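B-agarase (PDB 5Z6P) is a family 50 glycoside hydrolase with agarase activity, probably hydrolysing the beta-1,4 glycosidic linkages of agarose. Local coordinates at residues A[312-317]-A[724-729]; A[519-524]-A[624-629]; A[676-681]-A[731-736]. All blocks are in the same frame, centred on the assembly; numbering follows the deposited sequence.

Interaction 1: residues A[312-317]-A[724-729]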
ATOM      1  N   ASN A 312      -6.847  13.797  -0.822  1.00 19.24           N
ATOM      2  CA  ASN A 312      -6.615  12.642  -1.678  1.00 17.50           C
ATOM      3  C   ASN A 312      -7.867  12.204  -2.464  1.00 20.07           C
ATOM      4  O   ASN A 312      -7.820  11.195  -3.167  1.00 18.75           O
ATOM      5  CB  ASN A 312      -6.081  11.444  -0.856  1.00 20.52           C
ATOM      6  CG  ASN A 312      -4.643  11.639  -0.352  1.00 19.48           C
ATOM      7  OD1 ASN A 312      -4.299  12.666   0.214  1.00 20.67           O
ATOM      8  ND2 ASN A 312      -3.817  10.626  -0.544  1.00 21.41           N
ATOM      9  N   THR A 313      -8.959  12.970  -2.366  1.00 17.56           N
ATOM     10  CA  THR A 313     -10.230  12.643  -3.027  1.00 16.49           C
ATOM     11  C   THR A 313     -10.408  13.246  -4.450  1.00 17.10           C
ATOM     12  O   THR A 313     -11.346  12.920  -5.165  1.00 17.04           O
ATOM     13  CB  THR A 313     -11.429  13.096  -2.144  1.00 17.53           C
ATOM     14  OG1 THR A 313     -11.436  14.525  -2.002  1.00 17.19           O
ATOM     15  CG2 THR A 313     -11.323  12.475  -0.757  1.00 15.46           C
ATOM     16  N   SER A 314      -9.502  14.107  -4.876  1.00 17.68           N
ATOM     17  CA  SER A 314      -9.666  14.736  -6.177  1.00 17.82           C
ATOM     18  C   SER A 314      -9.302  13.789  -7.322  1.00 18.17           C
ATOM     19  O   SER A 314      -8.486  12.892  -7.168  1.00 17.24           O
ATOM     20  CB  SER A 314      -8.840  16.015  -6.258  1.00 19.90           C
ATOM     21  OG  SER A 314      -7.500  15.729  -6.593  1.00 27.86           O
ATOM     22  N   THR A 315      -9.953  13.993  -8.458  1.00 15.24           N
ATOM     23  CA  THR A 315      -9.755  13.192  -9.650  1.00 15.72           C
ATOM     24  C   THR A 315      -9.656  14.112 -10.893  1.00 17.51           C
ATOM     25  O   THR A 315     -10.221  15.205 -10.916  1.00 18.45           O
ATOM     26  CB  THR A 315     -10.909  12.164  -9.799  1.00 15.66           C
ATOM     27  OG1 THR A 315     -10.595  11.211 -10.812  1.00 17.13           O
ATOM     28  CG2 THR A 315     -12.238  12.866 -10.134  1.00 17.53           C
ATOM     29  N   ILE A 316      -8.937  13.675 -11.917  1.00 15.91           N
ATOM     30  CA  ILE A 316      -8.747  14.476 -13.121  1.00 16.62           C
ATOM     31  C   ILE A 316     -10.036  14.537 -13.958  1.00 18.74           C
ATOM     32  O   ILE A 316     -10.635  13.504 -14.258  1.00 18.85           O
ATOM     33  CB  ILE A 316      -7.592  13.919 -13.976  1.00 14.89           C
ATOM     34  CG1 ILE A 316      -6.251  14.165 -13.277  1.00 18.48           C
ATOM     35  CG2 ILE A 316      -7.594  14.530 -15.372  1.00 19.01           C
ATOM     36  CD1 ILE A 316      -5.819  15.624 -13.242  1.00 20.84           C
ATOM     37  N   THR A 317     -10.470  15.739 -14.328  1.00 17.50           N
ATOM     38  CA  THR A 317     -11.695  15.864 -15.129  1.00 15.95           C
ATOM     39  C   THR A 317     -11.456  15.678 -16.615  1.00 14.11           C
ATOM     40  O   THR A 317     -12.388  15.434 -17.369  1.00 17.74           O
ATOM     41  CB  THR A 317     -12.388  17.233 -14.948  1.00 19.61           C
ATOM     42  OG1 THR A 317     -11.512  18.280 -15.382  1.00 18.95           O
ATOM     43  CG2 THR A 317     -12.796  17.457 -13.506  1.00 16.39           C
ATOM     44  N   GLY A 724      -9.622   7.434 -10.414  1.00 15.93           N
ATOM     45  CA  GLY A 724      -8.266   7.618  -9.925  1.00 16.47           C
ATOM     46  C   GLY A 724      -7.947   8.938  -9.246  1.00 18.09           C
ATOM     47  O   GLY A 724      -8.412  10.006  -9.660  1.00 18.01           O
ATOM     48  N   ARG A 725      -7.148   8.839  -8.183  1.00 17.32           N
ATOM     49  CA  ARG A 725      -6.500   9.978  -7.551  1.00 18.53           C
ATOM     50  C   ARG A 725      -5.725  10.760  -8.574  1.00 22.60           C
ATOM     51  O   ARG A 725      -4.950  10.179  -9.318  1.00 22.82           O
ATOM     52  CB  ARG A 725      -5.528   9.533  -6.461  1.00 18.00           C
ATOM     53  CG  ARG A 725      -6.101   9.432  -5.110  1.00 22.44           C
ATOM     54  CD  ARG A 725      -4.984   9.367  -4.076  1.00 24.04           C
ATOM     55  NE  ARG A 725      -4.291  10.638  -3.984  1.00 26.82           N
ATOM     56  CZ  ARG A 725      -3.001  10.781  -3.698  1.00 32.75           C
ATOM     57  NH1 ARG A 725      -2.227   9.717  -3.488  1.00 29.64           N
ATOM     58  NH2 ARG A 725      -2.486  12.003  -3.632  1.00 29.47           N
ATOM     59  N   SER A 726      -5.902  12.079  -8.573  1.00 21.69           N
ATOM     60  CA  SER A 726      -5.236  12.962  -9.532  1.00 22.07           C
ATOM     61  C   SER A 726      -3.736  12.768  -9.574  1.00 24.35           C
ATOM     62  O   SER A 726      -3.149  12.622 -10.645  1.00 25.99           O
ATOM     63  CB  SER A 726      -5.537  14.428  -9.204  1.00 19.13           C
ATOM     64  OG  SER A 726      -6.919  14.662  -9.202  1.00 22.51           O
ATOM     65  N   PHE A 727      -3.126  12.779  -8.391  1.00 27.02           N
ATOM     66  CA  PHE A 727      -1.679  12.643  -8.244  1.00 36.84           C
ATOM     67  C   PHE A 727      -1.094  11.398  -8.929  1.00 35.26           C
ATOM     68  O   PHE A 727      -0.175  11.519  -9.729  1.00 31.62           O
ATOM     69  CB  PHE A 727      -1.308  12.635  -6.751  1.00 40.31           C
ATOM     70  CG  PHE A 727       0.167  12.455  -6.486  1.00 41.35           C
ATOM     71  CD1 PHE A 727       1.037  13.536  -6.549  1.00 45.86           C
ATOM     72  CD2 PHE A 727       0.680  11.203  -6.169  1.00 42.18           C
ATOM     73  CE1 PHE A 727       2.393  13.369  -6.299  1.00 47.44           C
ATOM     74  CE2 PHE A 727       2.034  11.026  -5.928  1.00 48.86           C
ATOM     75  CZ  PHE A 727       2.891  12.112  -5.991  1.00 48.32           C
ATOM     76  N   ASP A 728      -1.626  10.213  -8.627  1.00 34.43           N
ATOM     77  CA  ASP A 728      -0.984   8.957  -9.055  1.00 36.78           C
ATOM     78  C   ASP A 728      -1.903   7.921  -9.729  1.00 27.28           C
ATOM     79  O   ASP A 728      -1.442   6.883 -10.192  1.00 24.89           O
ATOM     80  CB  ASP A 728      -0.304   8.305  -7.854  1.00 33.31           C
ATOM     81  CG  ASP A 728      -1.260   8.083  -6.696  1.00 33.82           C
ATOM     82  OD1 ASP A 728      -2.479   7.965  -6.935  1.00 32.81           O
ATOM     83  OD2 ASP A 728      -0.797   8.030  -5.543  1.00 40.09           O
ATOM     84  N   GLY A 729      -3.195   8.199  -9.761  1.00 26.49           N
ATOM     85  CA  GLY A 729      -4.137   7.322 -10.433  1.00 28.11           C
ATOM     86  C   GLY A 729      -4.685   6.190  -9.580  1.00 21.50           C
ATOM     87  O   GLY A 729      -5.390   5.320 -10.093  1.00 26.11           O
TER
HETATM   88  O   HOH W   1      -7.492  10.976 -12.071  1.00 19.06           O
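Arg725 reaches back along residues 312-317 until its guanidinium lies against the amide of Asn312. Its CB starts out leading away from the other segment, but CG meets the backbone O of Asn312 at 3.1 Å, and CD passes the same oxygen. A bend at chi3 (69°) then turns the end of the chain, so that CZ comes 3.3 Å from Asn312 ND2, which sits over the centre of the guanidinium. The two planes are 25° apart and stacked; Asn312 ND2 and the guanidinium nitrogens are all donors, so no hydrogen bond forms. The tip ends in a salt bridge from NH1 to Asp728 OD2, while Asn312 OD1 is taken by Arg309.

Short hydroxyl side chains let the backbones approach, 4.5 Å between Thr315 CA and Ser726 CA, and still offer polar partners. Ser726 N donates to Ser314 O (3.1 Å), and Ser314 OG and Ser726 OG share a 2.9 Å bond. Thr315 OG1 donates to Gly724 O at 2.7 Å and also bonds Thr723; a water joins that carbonyl to Ile316 N. The loop 724-729 lies beside strand 315-325, whose backbone bonds to strand 388-395, where Thr394 touches Ser314, Ile316 and Ser726.

Interaction 2: residues A[519-524]-A[624-629]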
ATOM      1  N   ASP A 519      22.055  -6.741  -5.196  1.00 21.43           N
ATOM      2  CA  ASP A 519      22.049  -5.393  -5.741  1.00 20.73           C
ATOM      3  C   ASP A 519      20.846  -4.602  -5.258  1.00 22.53           C
ATOM      4  O   ASP A 519      20.922  -3.393  -5.102  1.00 24.31           O
ATOM      5  CB  ASP A 519      22.075  -5.420  -7.276  1.00 28.27           C
ATOM      6  CG  ASP A 519      23.470  -5.663  -7.832  1.00 37.16           C
ATOM      7  OD1 ASP A 519      24.224  -4.682  -8.021  1.00 39.02           O
ATOM      8  OD2 ASP A 519      23.817  -6.835  -8.083  1.00 40.40           O
ATOM      9  N   GLY A 520      19.731  -5.286  -5.039  1.00 23.56           N
ATOM     10  CA  GLY A 520      18.548  -4.628  -4.517  1.00 21.92           C
ATOM     11  C   GLY A 520      18.689  -4.340  -3.031  1.00 18.18           C
ATOM     12  O   GLY A 520      18.541  -3.219  -2.583  1.00 19.99           O
ATOM     13  N   HIS A 521      18.995  -5.385  -2.280  1.00 21.25           N
ATOM     14  CA  HIS A 521      19.122  -5.318  -0.833  1.00 18.86           C
ATOM     15  C   HIS A 521      20.130  -4.238  -0.398  1.00 19.71           C
ATOM     16  O   HIS A 521      19.803  -3.358   0.400  1.00 15.43           O
ATOM     17  CB  HIS A 521      19.526  -6.706  -0.312  1.00 16.56           C
ATOM     18  CG  HIS A 521      19.533  -6.840   1.180  1.00 17.17           C
ATOM     19  ND1 HIS A 521      19.410  -8.060   1.807  1.00 17.05           N
ATOM     20  CD2 HIS A 521      19.690  -5.924   2.166  1.00 16.94           C
ATOM     21  CE1 HIS A 521      19.473  -7.891   3.115  1.00 15.95           C
ATOM     22  NE2 HIS A 521      19.644  -6.603   3.358  1.00 18.36           N
ATOM     23  N   TYR A 522      21.340  -4.312  -0.938  1.00 15.06           N
ATOM     24  CA  TYR A 522      22.430  -3.426  -0.537  1.00 16.45           C
ATOM     25  C   TYR A 522      22.725  -2.353  -1.588  1.00 16.41           C
ATOM     26  O   TYR A 522      23.800  -1.778  -1.600  1.00 17.84           O
ATOM     27  CB  TYR A 522      23.692  -4.260  -0.238  1.00 14.78           C
ATOM     28  CG  TYR A 522      23.469  -5.267   0.864  1.00 15.32           C
ATOM     29  CD1 TYR A 522      23.446  -4.869   2.190  1.00 15.32           C
ATOM     30  CD2 TYR A 522      23.238  -6.610   0.580  1.00 18.15           C
ATOM     31  CE1 TYR A 522      23.204  -5.765   3.198  1.00 16.42           C
ATOM     32  CE2 TYR A 522      23.005  -7.526   1.602  1.00 17.59           C
ATOM     33  CZ  TYR A 522      22.988  -7.085   2.901  1.00 14.47           C
ATOM     34  OH  TYR A 522      22.774  -7.949   3.925  1.00 18.57           O
ATOM     35  N   GLY A 523      21.754  -2.076  -2.458  1.00 17.52           N
ATOM     36  CA  GLY A 523      21.870  -1.028  -3.461  1.00 16.75           C
ATOM     37  C   GLY A 523      22.411   0.320  -2.982  1.00 17.42           C
ATOM     38  O   GLY A 523      23.216   0.947  -3.662  1.00 14.96           O
ATOM     39  N   ILE A 524      21.979   0.762  -1.806  1.00 15.24           N
ATOM     40  CA  ILE A 524      22.445   2.031  -1.258  1.00 15.51           C
ATOM     41  C   ILE A 524      23.935   1.961  -0.911  1.00 15.90           C
ATOM     42  O   ILE A 524      24.675   2.908  -1.129  1.00 17.83           O
ATOM     43  CB  ILE A 524      21.626   2.445  -0.001  1.00 14.35           C
ATOM     44  CG1 ILE A 524      20.186   2.798  -0.378  1.00 13.77           C
ATOM     45  CG2 ILE A 524      22.263   3.626   0.696  1.00 15.87           C
ATOM     46  CD1 ILE A 524      19.240   2.839   0.828  1.00 16.86           C
ATOM     47  N   GLY A 624      10.909  -2.129   0.955  1.00 13.56           N
ATOM     48  CA  GLY A 624      11.844  -1.141   1.442  1.00 14.39           C
ATOM     49  C   GLY A 624      12.222  -1.437   2.869  1.00 16.40           C
ATOM     50  O   GLY A 624      12.101  -0.582   3.731  1.00 16.84           O
ATOM     51  N   MET A 625      12.658  -2.665   3.116  1.00 19.04           N
ATOM     52  CA  MET A 625      13.098  -3.063   4.441  1.00 17.65           C
ATOM     53  C   MET A 625      14.005  -4.272   4.405  1.00 16.98           C
ATOM     54  O   MET A 625      14.006  -5.054   3.456  1.00 20.29           O
ATOM     55  CB  MET A 625      11.905  -3.325   5.363  1.00 16.58           C
ATOM     56  CG  MET A 625      11.037  -4.475   4.966  1.00 18.94           C
ATOM     57  SD  MET A 625       9.824  -4.809   6.257  1.00 30.36           S
ATOM     58  CE  MET A 625      10.724  -5.951   7.309  1.00 20.78           C
ATOM     59  N   ASN A 626      14.788  -4.399   5.468  1.00 18.94           N
ATOM     60  CA  ASN A 626      15.816  -5.416   5.568  1.00 20.14           C
ATOM     61  C   ASN A 626      16.359  -5.424   6.999  1.00 18.02           C
ATOM     62  O   ASN A 626      16.120  -4.474   7.741  1.00 15.22           O
ATOM     63  CB  ASN A 626      16.910  -5.140   4.542  1.00 15.97           C
ATOM     64  CG  ASN A 626      17.365  -3.710   4.580  1.00 17.49           C
ATOM     65  OD1 ASN A 626      17.935  -3.262   5.574  1.00 16.37           O
ATOM     66  ND2 ASN A 626      17.107  -2.975   3.498  1.00 17.32           N
ATOM     67  N   PRO A 627      17.068  -6.502   7.400  1.00 21.10           N
ATOM     68  CA  PRO A 627      17.515  -6.580   8.800  1.00 17.38           C
ATOM     69  C   PRO A 627      18.338  -5.367   9.205  1.00 15.51           C
ATOM     70  O   PRO A 627      18.167  -4.836  10.291  1.00 18.56           O
ATOM     71  CB  PRO A 627      18.358  -7.856   8.834  1.00 20.43           C
ATOM     72  CG  PRO A 627      17.788  -8.700   7.742  1.00 20.89           C
ATOM     73  CD  PRO A 627      17.387  -7.729   6.654  1.00 18.03           C
ATOM     74  N   GLU A 628      19.185  -4.897   8.305  1.00 16.84           N
ATOM     75  CA  GLU A 628      20.031  -3.744   8.599  1.00 15.88           C
ATOM     76  C   GLU A 628      19.254  -2.479   8.996  1.00 14.35           C
ATOM     77  O   GLU A 628      19.557  -1.876  10.019  1.00 16.39           O
ATOM     78  CB  GLU A 628      20.931  -3.461   7.400  1.00 18.95           C
ATOM     79  CG  GLU A 628      21.969  -4.552   7.151  1.00 16.78           C
ATOM     80  CD  GLU A 628      21.439  -5.732   6.349  1.00 20.71           C
ATOM     81  OE1 GLU A 628      20.258  -5.717   5.934  1.00 19.29           O
ATOM     82  OE2 GLU A 628      22.224  -6.677   6.120  1.00 23.53           O
ATOM     83  N   VAL A 629      18.244  -2.079   8.219  1.00 15.69           N
ATOM     84  CA  VAL A 629      17.553  -0.833   8.522  1.00 12.70           C
ATOM     85  C   VAL A 629      16.538  -1.023   9.661  1.00 13.29           C
ATOM     86  O   VAL A 629      16.227  -0.086  10.383  1.00 12.57           O
ATOM     87  CB  VAL A 629      16.873  -0.214   7.246  1.00 15.03           C
ATOM     88  CG1 VAL A 629      17.941   0.099   6.176  1.00 10.62           C
ATOM     89  CG2 VAL A 629      15.786  -1.114   6.680  1.00 13.51           C
TER
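A His-carboxylate hydrogen bond, joined by a tyrosine hydroxyl on the other oxygen, fastens the junction of helices 518-521 and 523-530 to the first turn of helix 627-634, within the part of the chain related to beta-galactosidases. Glu628 is the shared acceptor. His521 NE2 donates to Glu628 OE1 over 2.8 Å with an N-H...O angle of 165°, the oxygen lying at the edge of the imidazole and close to its plane. Tyr522 OH donates to Glu628 OE2 at 2.6 Å. Each oxygen is met on its syn side, although both donors stand some 33° out of the carboxylate plane, and the carboxylate is turned steeply to both rings.

Glutamate suits this place because its two oxygens can serve two neighbouring donors at once. The chain bends at chi2 (83°), which carries the carboxylate across the ends of the two side chains. The two bonds, one to each oxygen, should restrict its rotation. The rings of His521 and Tyr522 overlap face to face, with Tyr522 CZ 3.4 Å above the imidazole plane, which holds the two donors side by side. Around the tyrosine, Val584 and Tyr587 of helix 581-609 pack, and Ala588 of the same helix touches Glu628.

Asn626 plays two parts. Its CB presses within 3.3 Å of His521 NE2, while ND2 donates to Gly513 O in a neighbouring loop and, as the N-cap of helix 627-634, Asn626 OD1 accepts from Val629 N at 2.9 Å.

Interaction 3: residues A[676-681]-A[731-736]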
ATOM      1  N   SER A 676     -18.658  -2.940  -5.971  1.00 20.30           N
ATOM      2  CA  SER A 676     -19.218  -1.595  -5.819  1.00 18.44           C
ATOM      3  C   SER A 676     -18.848  -0.740  -7.027  1.00 18.26           C
ATOM      4  O   SER A 676     -18.824   0.471  -6.951  1.00 20.16           O
ATOM      5  CB  SER A 676     -18.761  -0.934  -4.511  1.00 20.48           C
ATOM      6  OG  SER A 676     -17.356  -0.758  -4.456  1.00 19.65           O
ATOM      7  N   GLY A 677     -18.547  -1.402  -8.138  1.00 20.09           N
ATOM      8  CA  GLY A 677     -18.421  -0.740  -9.419  1.00 21.37           C
ATOM      9  C   GLY A 677     -17.066  -0.156  -9.751  1.00 19.48           C
ATOM     10  O   GLY A 677     -16.970   0.711 -10.593  1.00 17.36           O
ATOM     11  N   PHE A 678     -16.026  -0.653  -9.091  1.00 20.60           N
ATOM     12  CA  PHE A 678     -14.659  -0.190  -9.294  1.00 17.28           C
ATOM     13  C   PHE A 678     -13.996  -0.994 -10.392  1.00 17.56           C
ATOM     14  O   PHE A 678     -14.468  -2.058 -10.748  1.00 18.54           O
ATOM     15  CB  PHE A 678     -13.857  -0.301  -7.975  1.00 16.98           C
ATOM     16  CG  PHE A 678     -14.044   0.867  -7.072  1.00 13.33           C
ATOM     17  CD1 PHE A 678     -15.267   1.099  -6.467  1.00 16.25           C
ATOM     18  CD2 PHE A 678     -13.008   1.760  -6.853  1.00 15.40           C
ATOM     19  CE1 PHE A 678     -15.454   2.198  -5.660  1.00 15.47           C
ATOM     20  CE2 PHE A 678     -13.177   2.863  -6.054  1.00 14.35           C
ATOM     21  CZ  PHE A 678     -14.405   3.090  -5.448  1.00 15.51           C
ATOM     22  N   PHE A 679     -12.908  -0.479 -10.934  1.00 16.19           N
ATOM     23  CA  PHE A 679     -12.145  -1.203 -11.928  1.00 15.92           C
ATOM     24  C   PHE A 679     -10.927  -1.921 -11.340  1.00 15.49           C
ATOM     25  O   PHE A 679     -10.265  -2.675 -12.029  1.00 21.16           O
ATOM     26  CB  PHE A 679     -11.685  -0.256 -13.038  1.00 17.87           C
ATOM     27  CG  PHE A 679     -12.809   0.478 -13.717  1.00 22.05           C
ATOM     28  CD1 PHE A 679     -13.686  -0.195 -14.556  1.00 25.38           C
ATOM     29  CD2 PHE A 679     -12.978   1.841 -13.532  1.00 22.18           C
ATOM     30  CE1 PHE A 679     -14.727   0.478 -15.193  1.00 31.98           C
ATOM     31  CE2 PHE A 679     -14.014   2.525 -14.175  1.00 25.66           C
ATOM     32  CZ  PHE A 679     -14.894   1.836 -14.998  1.00 26.91           C
ATOM     33  N   HIS A 680     -10.622  -1.649 -10.081  1.00 16.02           N
ATOM     34  CA  HIS A 680      -9.418  -2.151  -9.415  1.00 14.92           C
ATOM     35  C   HIS A 680      -9.791  -2.421  -7.963  1.00 18.03           C
ATOM     36  O   HIS A 680     -10.295  -1.534  -7.308  1.00 16.74           O
ATOM     37  CB  HIS A 680      -8.280  -1.115  -9.519  1.00 17.09           C
ATOM     38  CG  HIS A 680      -6.904  -1.667  -9.285  1.00 15.55           C
ATOM     39  ND1 HIS A 680      -6.567  -2.416  -8.177  1.00 17.46           N
ATOM     40  CD2 HIS A 680      -5.770  -1.542 -10.010  1.00 14.53           C
ATOM     41  CE1 HIS A 680      -5.288  -2.736  -8.237  1.00 17.98           C
ATOM     42  NE2 HIS A 680      -4.783  -2.226  -9.345  1.00 12.97           N
ATOM     43  N   ALA A 681      -9.583  -3.644  -7.468  1.00 16.65           N
ATOM     44  CA  ALA A 681      -9.915  -3.967  -6.078  1.00 16.17           C
ATOM     45  C   ALA A 681      -8.734  -3.753  -5.117  1.00 19.00           C
ATOM     46  O   ALA A 681      -8.837  -4.025  -3.925  1.00 22.01           O
ATOM     47  CB  ALA A 681     -10.409  -5.402  -5.962  1.00 14.51           C
ATOM     48  N   ASN A 731      -6.933   3.941  -7.670  1.00 16.20           N
ATOM     49  CA  ASN A 731      -8.351   3.814  -8.028  1.00 16.11           C
ATOM     50  C   ASN A 731      -9.025   2.580  -7.445  1.00 17.39           C
ATOM     51  O   ASN A 731      -9.797   1.901  -8.126  1.00 17.35           O
ATOM     52  CB  ASN A 731      -8.494   3.810  -9.561  1.00 16.36           C
ATOM     53  CG  ASN A 731      -7.715   2.690 -10.220  1.00 17.46           C
ATOM     54  OD1 ASN A 731      -6.840   2.087  -9.604  1.00 20.76           O
ATOM     55  ND2 ASN A 731      -8.034   2.400 -11.472  1.00 16.84           N
ATOM     56  N   TYR A 732      -8.744   2.317  -6.171  1.00 16.66           N
ATOM     57  CA  TYR A 732      -9.117   1.074  -5.524  1.00 14.48           C
ATOM     58  C   TYR A 732     -10.370   1.211  -4.694  1.00 14.48           C
ATOM     59  O   TYR A 732     -10.576   2.221  -4.036  1.00 13.86           O
ATOM     60  CB  TYR A 732      -7.998   0.579  -4.587  1.00 16.37           C
ATOM     61  CG  TYR A 732      -6.598   0.561  -5.142  1.00 14.35           C
ATOM     62  CD1 TYR A 732      -6.366   0.423  -6.503  1.00 15.85           C
ATOM     63  CD2 TYR A 732      -5.502   0.664  -4.296  1.00 14.91           C
ATOM     64  CE1 TYR A 732      -5.086   0.396  -7.003  1.00 15.92           C
ATOM     65  CE2 TYR A 732      -4.206   0.631  -4.784  1.00 16.24           C
ATOM     66  CZ  TYR A 732      -4.010   0.493  -6.144  1.00 14.08           C
ATOM     67  OH  TYR A 732      -2.750   0.462  -6.668  1.00 19.16           O
ATOM     68  N   ASN A 733     -11.174   0.155  -4.675  1.00 14.75           N
ATOM     69  CA  ASN A 733     -12.260   0.066  -3.712  1.00 16.90           C
ATOM     70  C   ASN A 733     -11.724  -0.290  -2.330  1.00 13.64           C
ATOM     71  O   ASN A 733     -11.845  -1.417  -1.913  1.00 14.29           O
ATOM     72  CB  ASN A 733     -13.311  -0.972  -4.177  1.00 16.94           C
ATOM     73  CG  ASN A 733     -14.328  -1.311  -3.103  1.00 15.74           C
ATOM     74  OD1 ASN A 733     -14.664  -2.474  -2.906  1.00 16.32           O
ATOM     75  ND2 ASN A 733     -14.795  -0.301  -2.385  1.00 16.21           N
ATOM     76  N   ILE A 734     -11.148   0.678  -1.618  1.00 14.42           N
ATOM     77  CA  ILE A 734     -10.538   0.385  -0.315  1.00 15.43           C
ATOM     78  C   ILE A 734     -11.090   1.184   0.857  1.00 12.34           C
ATOM     79  O   ILE A 734     -10.633   1.044   1.975  1.00 14.35           O
ATOM     80  CB  ILE A 734      -9.013   0.609  -0.357  1.00 15.00           C
ATOM     81  CG1 ILE A 734      -8.691   2.039  -0.827  1.00 13.86           C
ATOM     82  CG2 ILE A 734      -8.374  -0.442  -1.228  1.00 13.93           C
ATOM     83  CD1 ILE A 734      -7.277   2.483  -0.525  1.00 15.69           C
ATOM     84  N   GLY A 735     -12.090   2.013   0.611  1.00 13.99           N
ATOM     85  CA  GLY A 735     -12.593   2.850   1.667  1.00 12.66           C
ATOM     86  C   GLY A 735     -13.470   2.155   2.695  1.00 16.68           C
ATOM     87  O   GLY A 735     -14.077   1.116   2.432  1.00 17.61           O
ATOM     88  N   PHE A 736     -13.527   2.755   3.873  1.00 16.70           N
ATOM     89  CA  PHE A 736     -14.594   2.476   4.824  1.00 20.09           C
ATOM     90  C   PHE A 736     -15.890   3.152   4.400  1.00 17.73           C
ATOM     91  O   PHE A 736     -16.974   2.643   4.680  1.00 15.86           O
ATOM     92  CB  PHE A 736     -14.203   2.918   6.229  1.00 15.54           C
ATOM     93  CG  PHE A 736     -13.797   1.778   7.104  1.00 16.87           C
ATOM     94  CD1 PHE A 736     -12.647   1.063   6.827  1.00 15.59           C
ATOM     95  CD2 PHE A 736     -14.589   1.392   8.178  1.00 17.20           C
ATOM     96  CE1 PHE A 736     -12.279  -0.009   7.616  1.00 15.69           C
ATOM     97  CE2 PHE A 736     -14.232   0.325   8.970  1.00 14.69           C
ATOM     98  CZ  PHE A 736     -13.076  -0.380   8.692  1.00 18.54           C
TER
HETATM   99  O   HOH W   2     -11.716   1.901 -10.220  1.00 14.45           O
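His680 and Tyr732 run alongside each other in the same direction, their rings 4.3 Å apart between centroids. The planes differ by 39°, so the pair is oblique, yet Tyr732 CE1 sits over the centre of the imidazole, 3.3 Å above its plane. With CG anti to the backbone N (chi1 -161°), the His680 ring is set beside the tyrosine, and its ND1 accepts a hydrogen bond from Gly682 N. Flat rings can lie closely over one another between the two loops.

A second aromatic contact is a CH-pi interaction: Asn733 CB lies over the face of Phe678, 3.7 Å from the ring centroid. Asn731 O meets the same ring at its edge. Compact and polar at its end, Asn733 can press its CB on the ring while its amide reaches out to Gln689, Ala673 and Asp719.

Backbone polar groups supply the hydrogen bonds. Asn733 N donates to His680 O at 3.2 Å, in the carbonyl plane; separately, a CA-H...O contact from Tyr732 CA reaches the same oxygen at 3.4 Å. One water bridges the loops, accepting from Phe679 N and donating to Asn731 O, each at 2.8 Å. Asn731 fixes its own amide elsewhere, through ND2 on Tyr153 O, and its OD1 touches His680 CB.

Asn733 is the centre of an inverse gamma turn, and the contact joins the loops after neighbouring parallel strands 664-668 and 709-714, which lead on to helices 689-704 and 745-762, consistent with strand-to-helix loops of the (beta/alpha)8-type barrel of this glycoside hydrolase family.

In the fold
From the N terminus, residues 312-317 come first, leading into strand 315-325, and interaction 1 closes when the loop 724-729 returns to them, 407 residues later. Interaction 2 is nested inside the long span that interaction 1 closes, itself enclosing a largely helical stretch between helix 518-521 and helix 627-634. Interaction 3 opens after it, at 676-681, and closes at 731-736, beyond the second segment of interaction 1, so interactions 1 and 3 cross. These two touch, Gly724 CA lying 3.8 Å from Asn731 CB, and together tie the loop after strand 709-714 to strand 315-325 and to the loop after strand 664-668. Interaction 2 lies across the chain's centre, about 31 Å from interaction 1 between centres.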